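Local coordinates for glutamine amidotransferase domain-containing protein (Streptococcus mutans, PDB 3L7N) that probably hydrolyses glutamine and passes its amide nitrogen to an acceptor that is not established, as a class I glutamine amidotransferase, at residues 88-93 / 177-182; 7-12 / 53-58; 72-77 / 97-102; 41-46 / 78-83. All coordinates share one frame; numbering follows the deposited sequence.

Interaction 1. Residues 88-93 / 177-182; sequences VGVCLG and QCHLEF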
loop_
_atom_site.group_PDB
_atom_site.type_symbol
_atom_site.label_atom_id
_atom_site.label_comp_id
_atom_site.label_asym_id
_atom_site.label_seq_id
_atom_site.Cartn_x
_atom_site.Cartn_y
_atom_site.Cartn_z
ATOM N N VAL A 88 0.986 -5.004 6.967
ATOM C CA VAL A 88 0.908 -3.693 6.259
ATOM C C VAL A 88 0.316 -3.940 4.848
ATOM O O VAL A 88 0.719 -4.906 4.196
ATOM C CB VAL A 88 2.276 -3.064 6.104
ATOM C CG1 VAL A 88 2.225 -1.805 5.088
ATOM C CG2 VAL A 88 2.862 -2.718 7.459
ATOM N N GLY A 89 -0.672 -3.099 4.399
ATOM C CA GLY A 89 -1.347 -3.281 3.072
ATOM C C GLY A 89 -1.214 -2.010 2.311
ATOM O O GLY A 89 -1.420 -0.978 2.865
ATOM N N VAL A 90 -0.810 -2.083 1.031
ATOM C CA VAL A 90 -0.564 -0.870 0.191
ATOM C C VAL A 90 -1.521 -0.864 -1.032
ATOM O O VAL A 90 -1.712 -1.875 -1.635
ATOM C CB VAL A 90 0.845 -0.900 -0.312
ATOM C CG1 VAL A 90 1.140 0.259 -1.186
ATOM C CG2 VAL A 90 1.789 -0.960 0.821
ATOM N N CYS A 91 -2.129 0.261 -1.326
ATOM C CA CYS A 91 -3.147 0.366 -2.347
ATOM C C CYS A 91 -4.062 -0.837 -2.340
ATOM O O CYS A 91 -4.751 -1.017 -1.397
ATOM C CB CYS A 91 -2.571 0.839 -3.702
ATOM S SG CYS A 91 -2.994 0.065 -5.220
ATOM N N LEU A 92 -4.070 -1.684 -3.342
ATOM C CA LEU A 92 -4.988 -2.849 -3.264
ATOM C C LEU A 92 -4.811 -3.618 -1.941
ATOM O O LEU A 92 -5.772 -3.946 -1.289
ATOM C CB LEU A 92 -4.863 -3.766 -4.472
ATOM C CG LEU A 92 -5.437 -5.171 -4.290
ATOM C CD1 LEU A 92 -6.919 -5.146 -4.153
ATOM C CD2 LEU A 92 -5.032 -6.070 -5.433
ATOM N N GLY A 93 -3.594 -3.774 -1.500
ATOM C CA GLY A 93 -3.364 -4.361 -0.197
ATOM C C GLY A 93 -4.112 -3.643 0.957
ATOM O O GLY A 93 -4.575 -4.293 1.898
ATOM N N GLN A 177 -2.780 3.734 1.564
ATOM C CA GLN A 177 -3.355 3.819 0.250
ATOM C C GLN A 177 -2.326 4.412 -0.735
ATOM O O GLN A 177 -2.309 4.079 -1.939
ATOM C CB GLN A 177 -4.623 4.657 0.283
ATOM C CG GLN A 177 -5.287 4.873 -1.083
ATOM C CD GLN A 177 -5.556 3.583 -1.833
ATOM O OE1 GLN A 177 -4.975 3.344 -2.919
ATOM N NE2 GLN A 177 -6.480 2.751 -1.298
ATOM N N CYS A 178 -1.443 5.225 -0.198
ATOM C CA CYS A 178 -0.470 5.907 -0.969
ATOM C C CYS A 178 0.888 5.034 -1.025
ATOM O O CYS A 178 1.081 4.043 -0.195
ATOM C CB CYS A 178 -0.211 7.295 -0.306
ATOM S SG CYS A 178 0.188 7.212 1.461
ATOM N N HIS A 179 1.809 5.426 -1.907
ATOM C CA HIS A 179 3.025 4.691 -2.094
ATOM C C HIS A 179 4.275 5.520 -1.618
ATOM O O HIS A 179 4.757 6.350 -2.340
ATOM C CB HIS A 179 3.171 4.382 -3.572
ATOM C CG HIS A 179 2.079 3.518 -4.126
ATOM N ND1 HIS A 179 2.157 2.144 -4.144
ATOM C CD2 HIS A 179 0.926 3.833 -4.763
ATOM C CE1 HIS A 179 1.083 1.649 -4.745
ATOM N NE2 HIS A 179 0.323 2.648 -5.132
ATOM N N LEU A 180 4.821 5.227 -0.474
ATOM C CA LEU A 180 6.094 5.840 -0.097
ATOM C C LEU A 180 7.288 5.023 -0.593
ATOM O O LEU A 180 8.459 5.427 -0.410
ATOM C CB LEU A 180 6.196 5.960 1.400
ATOM C CG LEU A 180 5.318 7.003 2.044
ATOM C CD1 LEU A 180 3.829 6.689 1.870
ATOM C CD2 LEU A 180 5.687 7.133 3.541
ATOM N N GLU A 181 7.000 3.859 -1.169
ATOM C CA GLU A 181 8.007 2.847 -1.478
ATOM C C GLU A 181 8.582 3.065 -2.901
ATOM O O GLU A 181 9.474 2.297 -3.354
ATOM C CB GLU A 181 7.367 1.419 -1.384
ATOM C CG GLU A 181 6.629 0.962 -2.667
ATOM C CD GLU A 181 5.187 1.370 -2.714
ATOM O OE1 GLU A 181 4.669 1.996 -1.739
ATOM O OE2 GLU A 181 4.548 1.066 -3.727
ATOM N N PHE A 182 8.029 4.058 -3.624
ATOM C CA PHE A 182 8.408 4.303 -5.012
ATOM C C PHE A 182 9.930 4.618 -5.167
ATOM O O PHE A 182 10.628 5.063 -4.187
ATOM C CB PHE A 182 7.582 5.436 -5.589
ATOM C CG PHE A 182 6.216 5.021 -6.064
ATOM C CD1 PHE A 182 5.836 3.665 -6.067
ATOM C CD2 PHE A 182 5.298 6.009 -6.581
ATOM C CE1 PHE A 182 4.554 3.265 -6.557
ATOM C CE2 PHE A 182 4.012 5.646 -7.067
ATOM C CZ PHE A 182 3.622 4.266 -7.065
#
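His179, whose ring lies against Val90 and Cys91 of the 88-93 segment, donates from ND1 to Glu181 OE2 at 2.7 Å with an N-H...O angle of 153°. The carboxylate receives it on the syn lone pair of OE2, which sits a little out of the imidazole plane; the bond helps fix the rotation of the ring. The other carboxylate oxygen, OE1, reaches back across the contact to Val90 CG1. That same methyl stands 3.7 Å from His179 ND1, and an apolar valine suits a place where one methyl packs beside both ring and acid. Cys91 comes up beside the ring: its CB is 3.7 Å from His179 NE2, and its SG is 5.1 Å from the ring centroid, obliquely placed. Strand 86-90 turns sharply at Cys91, which has positive phi (39°) and occupies the N-cap position of helix 92-100, as in a nucleophile elbow. Cys91, His179 and Glu181 match the Cys-His-Glu catalytic triad of class I amidotransferases, a role inferred here from the family. Gly89, having no side chain, can lie with CA 3.6 Å from Gly93 O, and Gly93, equally bare, fits close to Val90 N. Phe182 CZ covers one face of the His179 ring, offset toward the rim.

Interaction 2. Residues 7-12 / 53-58; sequences LHETFE and GGPQSP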
loop_
_atom_site.group_PDB
_atom_site.type_symbol
_atom_site.label_atom_id
_atom_site.label_comp_id
_atom_site.label_asym_id
_atom_site.label_seq_id
_atom_site.Cartn_x
_atom_site.Cartn_y
_atom_site.Cartn_z
ATOM N N LEU A 7 2.366 -10.376 -3.719
ATOM C CA LEU A 7 2.562 -9.473 -4.844
ATOM C C LEU A 7 1.593 -9.828 -5.973
ATOM O O LEU A 7 1.291 -10.985 -6.172
ATOM C CB LEU A 7 3.979 -9.538 -5.311
ATOM C CG LEU A 7 5.122 -9.303 -4.327
ATOM C CD1 LEU A 7 6.365 -9.406 -5.077
ATOM C CD2 LEU A 7 5.035 -7.988 -3.671
ATOM N N HIS A 8 1.041 -8.826 -6.635
ATOM C CA HIS A 8 -0.123 -9.041 -7.466
ATOM C C HIS A 8 0.163 -8.647 -8.913
ATOM O O HIS A 8 -0.703 -8.769 -9.771
ATOM C CB HIS A 8 -1.326 -8.182 -6.981
ATOM C CG HIS A 8 -1.720 -8.401 -5.550
ATOM N ND1 HIS A 8 -1.479 -7.455 -4.566
ATOM C CD2 HIS A 8 -2.524 -9.338 -4.979
ATOM C CE1 HIS A 8 -2.013 -7.866 -3.425
ATOM N NE2 HIS A 8 -2.652 -9.004 -3.646
ATOM N N GLU A 9 1.309 -8.024 -9.139
ATOM C CA GLU A 9 1.838 -7.809 -10.489
ATOM C C GLU A 9 3.277 -7.268 -10.489
ATOM O O GLU A 9 3.810 -6.805 -9.399
ATOM C CB GLU A 9 0.918 -6.968 -11.335
ATOM C CG GLU A 9 0.096 -7.791 -12.313
ATOM C CD GLU A 9 0.925 -8.289 -13.507
ATOM O OE1 GLU A 9 2.142 -8.668 -13.326
ATOM O OE2 GLU A 9 0.407 -8.233 -14.636
ATOM N N THR A 10 3.963 -7.467 -11.650
ATOM C CA THR A 10 5.428 -7.123 -11.851
ATOM C C THR A 10 5.622 -5.639 -11.625
ATOM O O THR A 10 6.573 -5.234 -10.966
ATOM C CB THR A 10 5.921 -7.519 -13.310
ATOM O OG1 THR A 10 5.038 -6.990 -14.260
ATOM C CG2 THR A 10 5.921 -9.073 -13.518
ATOM N N PHE A 11 4.605 -4.837 -11.990
ATOM C CA PHE A 11 4.641 -3.381 -11.730
ATOM C C PHE A 11 4.096 -2.917 -10.336
ATOM O O PHE A 11 4.054 -1.706 -10.042
ATOM C CB PHE A 11 3.944 -2.621 -12.824
ATOM C CG PHE A 11 2.610 -3.150 -13.163
ATOM C CD1 PHE A 11 1.428 -2.611 -12.539
ATOM C CD2 PHE A 11 2.469 -4.148 -14.149
ATOM C CE1 PHE A 11 0.111 -3.090 -12.881
ATOM C CE2 PHE A 11 1.155 -4.652 -14.530
ATOM C CZ PHE A 11 -0.030 -4.109 -13.877
ATOM N N GLU A 12 3.683 -3.839 -9.509
ATOM C CA GLU A 12 3.333 -3.502 -8.167
ATOM C C GLU A 12 4.406 -4.039 -7.217
ATOM O O GLU A 12 4.156 -5.023 -6.413
ATOM C CB GLU A 12 2.014 -4.090 -7.852
ATOM C CG GLU A 12 1.001 -3.749 -8.834
ATOM C CD GLU A 12 0.440 -2.406 -8.602
ATOM O OE1 GLU A 12 0.876 -1.742 -7.591
ATOM O OE2 GLU A 12 -0.501 -2.009 -9.372
ATOM N N GLY A 53 0.317 -3.486 -3.945
ATOM C CA GLY A 53 -0.785 -3.018 -4.736
ATOM C C GLY A 53 -1.121 -3.989 -5.831
ATOM O O GLY A 53 -0.670 -5.128 -5.816
ATOM N N GLY A 54 -1.971 -3.565 -6.750
ATOM C CA GLY A 54 -2.335 -4.377 -7.836
ATOM C C GLY A 54 -3.355 -3.747 -8.748
ATOM O O GLY A 54 -4.194 -2.986 -8.319
ATOM N N PRO A 55 -3.322 -4.109 -10.011
ATOM C CA PRO A 55 -4.357 -3.629 -10.913
ATOM C C PRO A 55 -5.821 -4.145 -10.546
ATOM O O PRO A 55 -6.777 -3.646 -11.102
ATOM C CB PRO A 55 -3.927 -4.216 -12.270
ATOM C CG PRO A 55 -3.330 -5.526 -11.912
ATOM C CD PRO A 55 -2.594 -5.277 -10.577
ATOM N N GLN A 56 -5.945 -5.209 -9.729
ATOM C CA GLN A 56 -7.286 -5.740 -9.376
ATOM C C GLN A 56 -7.949 -4.832 -8.360
ATOM O O GLN A 56 -7.292 -3.920 -7.753
ATOM C CB GLN A 56 -7.192 -7.146 -8.784
ATOM C CG GLN A 56 -6.391 -8.130 -9.596
ATOM C CD GLN A 56 -4.847 -8.033 -9.335
ATOM O OE1 GLN A 56 -4.339 -7.072 -8.717
ATOM N NE2 GLN A 56 -4.130 -8.997 -9.832
ATOM N N SER A 57 -9.233 -5.061 -8.161
ATOM C CA SER A 57 -9.962 -4.482 -7.026
ATOM C C SER A 57 -10.201 -5.629 -6.037
ATOM O O SER A 57 -10.043 -6.837 -6.423
ATOM C CB SER A 57 -11.326 -3.902 -7.508
ATOM O OG SER A 57 -12.326 -4.950 -7.611
ATOM N N PRO A 58 -10.659 -5.304 -4.767
ATOM C CA PRO A 58 -10.970 -6.428 -3.857
ATOM C C PRO A 58 -12.141 -7.230 -4.345
ATOM O O PRO A 58 -12.474 -8.218 -3.756
ATOM C CB PRO A 58 -11.311 -5.746 -2.565
ATOM C CG PRO A 58 -10.628 -4.496 -2.623
ATOM C CD PRO A 58 -10.607 -4.037 -4.038
HETATM O O HOH W 1 1.668 -6.078 -5.616
HETATM O O HOH W 2 2.150 -1.618 -5.319
#
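The His8 ring meets Gly53 O at its edge, near the ring plane, while the Phe11 ring is approached obliquely by Pro55 CG, 4.1 Å from Phe11 CZ. One face of the Phe11 ring carries Glu9 CB, offset toward the rim, and Glu9 CB in turn lies 4.0 Å from Pro55 CD; the Glu9 and Pro55 side chains cross at about a right angle. A rigid proline suits this outer side, since it offers apolar ring carbons to both partners. Deeper in, His8 ND1 donates to Gly53 O at 2.8 Å, coming from well above the carbonyl plane. His8 CB points toward the glycine segment, chi1 (-57°) sets CG anti to the carbonyl carbon, and NE2 is held by Glu73 of helix 70-82. The Gly-Gly-Pro loop after strand 48-51 resembles the one that contributes to the oxyanion hole in class I amidotransferases, so a similar role is likely here. Gly53, with no side chain, leaves room for the Glu12 carboxylate, whose OE2 is 3.4 Å from Gly54 N but at a poor angle for a hydrogen bond; Gly54 leaves room for His8 CB. Two waters complete the join: one accepts from His8 N and donates to Glu12 O and Gly53 O, the other accepts from Gly53 N and donates to Glu12 OE1. Gln56 NE2 adds a weak but straight bond (172°) to His8 O.

Interaction 3. Residues 72-77 / 97-102; sequences AEVKLI and MGVAYG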
loop_
_atom_site.group_PDB
_atom_site.type_symbol
_atom_site.label_atom_id
_atom_site.label_comp_id
_atom_site.label_asym_id
_atom_site.label_seq_id
_atom_site.Cartn_x
_atom_site.Cartn_y
_atom_site.Cartn_z
ATOM N N ALA A 72 -9.408 -15.448 -0.659
ATOM C CA ALA A 72 -8.324 -16.123 0.025
ATOM C C ALA A 72 -7.377 -15.126 0.626
ATOM O O ALA A 72 -6.911 -15.326 1.736
ATOM C CB ALA A 72 -7.621 -17.013 -0.890
ATOM N N GLU A 73 -7.117 -14.005 -0.081
ATOM C CA GLU A 73 -6.273 -12.964 0.502
ATOM C C GLU A 73 -6.894 -12.310 1.721
ATOM O O GLU A 73 -6.187 -12.136 2.804
ATOM C CB GLU A 73 -5.829 -11.955 -0.515
ATOM C CG GLU A 73 -5.317 -12.629 -1.716
ATOM C CD GLU A 73 -4.397 -11.757 -2.625
ATOM O OE1 GLU A 73 -3.854 -10.697 -2.166
ATOM O OE2 GLU A 73 -4.228 -12.174 -3.816
ATOM N N VAL A 74 -8.219 -12.031 1.636
ATOM C CA VAL A 74 -8.984 -11.542 2.820
ATOM C C VAL A 74 -8.890 -12.532 4.027
ATOM O O VAL A 74 -8.504 -12.136 5.152
ATOM C CB VAL A 74 -10.446 -11.240 2.500
ATOM C CG1 VAL A 74 -11.200 -10.915 3.783
ATOM C CG2 VAL A 74 -10.563 -10.078 1.478
ATOM N N LYS A 75 -9.129 -13.794 3.794
ATOM C CA LYS A 75 -9.010 -14.733 4.897
ATOM C C LYS A 75 -7.617 -14.781 5.433
ATOM O O LYS A 75 -7.408 -14.934 6.645
ATOM C CB LYS A 75 -9.466 -16.125 4.504
ATOM C CG LYS A 75 -10.868 -16.185 3.994
ATOM C CD LYS A 75 -11.591 -17.487 4.513
ATOM C CE LYS A 75 -12.971 -17.691 3.771
ATOM N NZ LYS A 75 -13.121 -19.124 3.374
ATOM N N LEU A 76 -6.628 -14.690 4.552
ATOM C CA LEU A 76 -5.228 -14.777 5.029
ATOM C C LEU A 76 -4.938 -13.559 5.962
ATOM O O LEU A 76 -4.369 -13.726 7.086
ATOM C CB LEU A 76 -4.240 -14.863 3.855
ATOM C CG LEU A 76 -2.815 -14.595 4.203
ATOM C CD1 LEU A 76 -2.176 -15.763 4.830
ATOM C CD2 LEU A 76 -2.070 -14.200 2.997
ATOM N N ILE A 77 -5.421 -12.345 5.559
ATOM C CA ILE A 77 -5.318 -11.162 6.463
ATOM C C ILE A 77 -6.014 -11.430 7.850
ATOM O O ILE A 77 -5.429 -11.209 8.906
ATOM C CB ILE A 77 -5.860 -9.922 5.855
ATOM C CG1 ILE A 77 -4.937 -9.391 4.789
ATOM C CG2 ILE A 77 -5.997 -8.855 6.900
ATOM C CD1 ILE A 77 -5.667 -8.748 3.695
ATOM N N MET A 97 -7.253 -5.144 3.361
ATOM C CA MET A 97 -7.323 -5.005 4.791
ATOM C C MET A 97 -8.685 -4.410 5.262
ATOM O O MET A 97 -9.309 -4.940 6.189
ATOM C CB MET A 97 -6.174 -4.228 5.328
ATOM C CG MET A 97 -4.907 -4.901 5.100
ATOM S SD MET A 97 -3.624 -4.016 5.853
ATOM C CE MET A 97 -3.998 -4.305 7.542
ATOM N N GLY A 98 -9.187 -3.394 4.552
ATOM C CA GLY A 98 -10.451 -2.842 4.886
ATOM C C GLY A 98 -11.535 -3.919 4.928
ATOM O O GLY A 98 -12.295 -4.051 5.958
ATOM N N VAL A 99 -11.619 -4.703 3.831
ATOM C CA VAL A 99 -12.598 -5.744 3.720
ATOM C C VAL A 99 -12.389 -6.710 4.814
ATOM O O VAL A 99 -13.311 -7.110 5.434
ATOM C CB VAL A 99 -12.528 -6.450 2.364
ATOM C CG1 VAL A 99 -13.503 -7.573 2.298
ATOM C CG2 VAL A 99 -12.811 -5.492 1.284
ATOM N N ALA A 100 -11.139 -7.055 5.098
ATOM C CA ALA A 100 -10.877 -8.094 6.096
ATOM C C ALA A 100 -11.443 -7.685 7.445
ATOM O O ALA A 100 -11.869 -8.513 8.207
ATOM C CB ALA A 100 -9.427 -8.374 6.204
ATOM N N TYR A 101 -11.439 -6.375 7.702
ATOM C CA TYR A 101 -11.828 -5.776 9.013
ATOM C C TYR A 101 -13.292 -5.266 9.033
ATOM O O TYR A 101 -13.687 -4.578 9.989
ATOM C CB TYR A 101 -10.909 -4.620 9.346
ATOM C CG TYR A 101 -9.629 -5.063 9.994
ATOM C CD1 TYR A 101 -9.598 -5.378 11.337
ATOM C CD2 TYR A 101 -8.429 -5.222 9.242
ATOM C CE1 TYR A 101 -8.396 -5.784 11.984
ATOM C CE2 TYR A 101 -7.235 -5.606 9.875
ATOM C CZ TYR A 101 -7.247 -5.894 11.264
ATOM O OH TYR A 101 -6.131 -6.300 11.910
ATOM N N GLY A 102 -14.073 -5.585 7.968
ATOM C CA GLY A 102 -15.473 -5.474 7.998
ATOM C C GLY A 102 -16.027 -4.377 7.134
ATOM O O GLY A 102 -17.206 -4.219 7.061
#
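Val74 and Ile77 of helix 70-82 pack against Val99, Ala100 and Met97 of helix 92-100, joining two neighbouring helices of the alpha/beta glutaminase fold. Strand 86-90 lies between them in the chain, and the first helix makes the crossover from strand 48-51 to that strand, its parallel neighbour in the sheet. The contact between the segments is wholly apolar. Ala100 is its focus: the small methyl lets the helices come together, with CA atoms of Val74 and Ala100 5.1 Å apart, and it meets Ile77 CG2 at 3.5 Å. The two methyls of Val74 divide the work. CG1, anti to the backbone N (chi1 173°), rests 3.7 Å from Ala100 CA, whereas CG2 reaches Val99 CG1 at 3.9 Å, the two valine side chains crossing at about a right angle. Ile77 likewise uses both branches, for its longer arm ends with CD1 4.2 Å from Met97 CG. Beta-branched residues serve well here, since each presents two separate carbons to the facing helix. Leu96, one turn before Ala100 on the same helix, extends the apolar surface against Val74 and Ile77.

Polar bonds lie beside this packing and within each helix. At the end of segment 97-102, the ring of Tyr101 meets Phe169, and its backbone O accepts from Lys152 NZ. Helix 92-100 closes in a Schellman motif, with Ala103 N bonded to Gly98 O and Gly102 as the C-prime residue: with phi at 110°, a conformation easy for glycine, Gly102 donates from N to Val99 O at 3.1 Å.

Interaction 4. Residues 41-46 / 78-83; sequences KDIDDF and QKAAKS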
loop_
_atom_site.group_PDB
_atom_site.type_symbol
_atom_site.label_atom_id
_atom_site.label_comp_id
_atom_site.label_asym_id
_atom_site.label_seq_id
_atom_site.Cartn_x
_atom_site.Cartn_y
_atom_site.Cartn_z
ATOM N N LYS A 41 -0.711 -21.252 3.368
ATOM C CA LYS A 41 -1.857 -21.744 4.137
ATOM C C LYS A 41 -1.789 -21.447 5.672
ATOM O O LYS A 41 -2.839 -21.243 6.321
ATOM C CB LYS A 41 -2.158 -23.208 3.834
ATOM C CG LYS A 41 -3.127 -23.394 2.536
ATOM C CD LYS A 41 -2.332 -23.992 1.297
ATOM C CE LYS A 41 -1.540 -25.331 1.731
ATOM N NZ LYS A 41 -0.489 -25.777 0.726
ATOM N N ASP A 42 -0.541 -21.296 6.193
ATOM C CA ASP A 42 -0.249 -21.067 7.682
ATOM C C ASP A 42 0.275 -19.695 7.944
ATOM O O ASP A 42 1.374 -19.314 7.387
ATOM C CB ASP A 42 0.861 -22.057 8.181
ATOM C CG ASP A 42 0.486 -23.464 7.975
ATOM O OD1 ASP A 42 -0.729 -23.752 8.095
ATOM O OD2 ASP A 42 1.365 -24.296 7.616
ATOM N N ILE A 43 -0.286 -19.038 8.951
ATOM C CA ILE A 43 0.307 -17.875 9.431
ATOM C C ILE A 43 1.623 -18.140 10.174
ATOM O O ILE A 43 2.288 -17.202 10.628
ATOM C CB ILE A 43 -0.624 -17.064 10.262
ATOM C CG1 ILE A 43 -1.338 -17.911 11.227
ATOM C CG2 ILE A 43 -1.568 -16.395 9.433
ATOM C CD1 ILE A 43 -1.206 -17.415 12.570
ATOM N N ASP A 44 2.049 -19.393 10.219
ATOM C CA ASP A 44 3.167 -19.792 11.144
ATOM C C ASP A 44 4.529 -19.575 10.556
ATOM O O ASP A 44 5.571 -19.615 11.290
ATOM C CB ASP A 44 3.021 -21.270 11.560
ATOM C CG ASP A 44 1.659 -21.553 12.302
ATOM O OD1 ASP A 44 1.380 -20.831 13.378
ATOM O OD2 ASP A 44 0.848 -22.441 11.767
ATOM N N ASP A 45 4.561 -19.387 9.243
ATOM C CA ASP A 45 5.826 -19.185 8.540
ATOM C C ASP A 45 6.310 -17.740 8.471
ATOM O O ASP A 45 7.365 -17.472 7.897
ATOM C CB ASP A 45 5.795 -19.814 7.138
ATOM C CG ASP A 45 5.504 -21.346 7.182
ATOM O OD1 ASP A 45 6.205 -22.079 7.955
ATOM O OD2 ASP A 45 4.512 -21.787 6.507
ATOM N N PHE A 46 5.574 -16.818 9.075
ATOM C CA PHE A 46 5.981 -15.453 9.051
ATOM C C PHE A 46 5.590 -14.648 10.332
ATOM O O PHE A 46 4.807 -15.106 11.156
ATOM C CB PHE A 46 5.504 -14.756 7.741
ATOM C CG PHE A 46 4.009 -14.701 7.591
ATOM C CD1 PHE A 46 3.247 -13.750 8.328
ATOM C CD2 PHE A 46 3.354 -15.556 6.726
ATOM C CE1 PHE A 46 1.900 -13.686 8.221
ATOM C CE2 PHE A 46 1.951 -15.511 6.594
ATOM C CZ PHE A 46 1.222 -14.573 7.359
ATOM N N GLN A 78 -7.222 -11.947 7.824
ATOM C CA GLN A 78 -7.918 -12.174 9.035
ATOM C C GLN A 78 -7.209 -13.149 9.938
ATOM O O GLN A 78 -7.143 -12.913 11.184
ATOM C CB GLN A 78 -9.288 -12.651 8.750
ATOM C CG GLN A 78 -10.112 -11.680 8.127
ATOM C CD GLN A 78 -11.298 -12.269 7.604
ATOM O OE1 GLN A 78 -12.234 -11.595 7.296
ATOM N NE2 GLN A 78 -11.301 -13.572 7.496
ATOM N N LYS A 79 -6.704 -14.292 9.352
ATOM C CA LYS A 79 -5.883 -15.262 10.143
ATOM C C LYS A 79 -4.713 -14.559 10.707
ATOM O O LYS A 79 -4.387 -14.717 11.878
ATOM C CB LYS A 79 -5.424 -16.467 9.297
ATOM C CG LYS A 79 -6.649 -17.340 8.670
ATOM C CD LYS A 79 -6.180 -18.792 8.155
ATOM C CE LYS A 79 -5.632 -19.761 9.377
ATOM N NZ LYS A 79 -4.426 -20.698 8.958
ATOM N N ALA A 80 -4.087 -13.721 9.912
ATOM C CA ALA A 80 -2.889 -13.089 10.371
ATOM C C ALA A 80 -3.206 -12.143 11.586
ATOM O O ALA A 80 -2.618 -12.274 12.656
ATOM C CB ALA A 80 -2.186 -12.316 9.191
ATOM N N ALA A 81 -4.186 -11.247 11.392
ATOM C CA ALA A 81 -4.675 -10.320 12.466
ATOM C C ALA A 81 -5.035 -11.079 13.745
ATOM O O ALA A 81 -4.672 -10.662 14.853
ATOM C CB ALA A 81 -5.889 -9.520 11.969
ATOM N N LYS A 82 -5.737 -12.203 13.577
ATOM C CA LYS A 82 -6.206 -12.912 14.660
ATOM C C LYS A 82 -5.085 -13.520 15.427
ATOM O O LYS A 82 -5.244 -13.778 16.579
ATOM C CB LYS A 82 -7.249 -13.951 14.254
ATOM C CG LYS A 82 -7.844 -14.721 15.444
ATOM C CD LYS A 82 -8.934 -15.810 14.993
ATOM C CE LYS A 82 -8.275 -17.266 14.710
ATOM N NZ LYS A 82 -8.154 -17.551 13.185
ATOM N N SER A 83 -3.893 -13.645 14.834
ATOM C CA SER A 83 -2.696 -14.064 15.646
ATOM C C SER A 83 -1.789 -12.913 16.046
ATOM O O SER A 83 -0.688 -13.125 16.507
ATOM C CB SER A 83 -1.875 -15.118 14.943
ATOM O OG SER A 83 -2.613 -16.292 14.763
#
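Ile43 fills the close-packed part of this contact, pointing into the flank of helix 70-82 at Lys79 and Ala80. Its CG2 methyl, anti to the carbonyl carbon, lies 3.7 Å from Ala80 CA and 3.9 Å from Lys79 CB, so one branch of the isoleucine touches backbone and side chain together. Alanine is apt at position 80, because its short side chain leaves the helix surface low enough for the loop to settle on it. Phe46 supports the same patch more distantly: Ala80 CB stands at the edge of its ring, near the plane, 4.4 Å from CE1, while Ile43 O lies over the centre of one face.

The solvent side is polar and looser. Lys79 begins along the apolar patch, then bends at chi3 and again at chi4 (-144°), which places NZ near the loop, where it donates to Lys41 O at 3.1 Å in the plane of the carbonyl. A lysine can do both jobs, its methylene base packing beside Ile43 and its charged end reaching the polar rim of the contact. Asp42 OD1 is 4.9 Å from that nitrogen, too far for a salt bridge, though the acid may still favour the charge electrostatically. Arg2 of strand 2-7 binds Asp44 O, and Lys85, between helix 70-82 and strand 86-90, binds Phe46 O, so the loop linking strands 27-32 and 48-51 is held between sheet and helix end.

The four contacts gather round the parallel part of the central sheet. Interaction 1 lies at the chain's middle, with interaction 2 about 10 Å away between centres; Leu92, at the start of helix 92-100, packs on Gly54 and Gln56 to join them. Interaction 3 shares that helix with interaction 1 and helix 70-82 with interaction 4, whose centre is about 12 Å farther on. His8 and Glu73 tie interaction 2 to interaction 3. Along the chain, interaction 2 closes before interactions 1 and 3 open, whereas interactions 1 and 3 cross; interaction 4 crosses interactions 2 and 3 and closes before interaction 1 opens. The probable catalytic elbow is thus connected through its helix to outer packing, ending at interaction 4, about 20 Å from interaction 1 between centres.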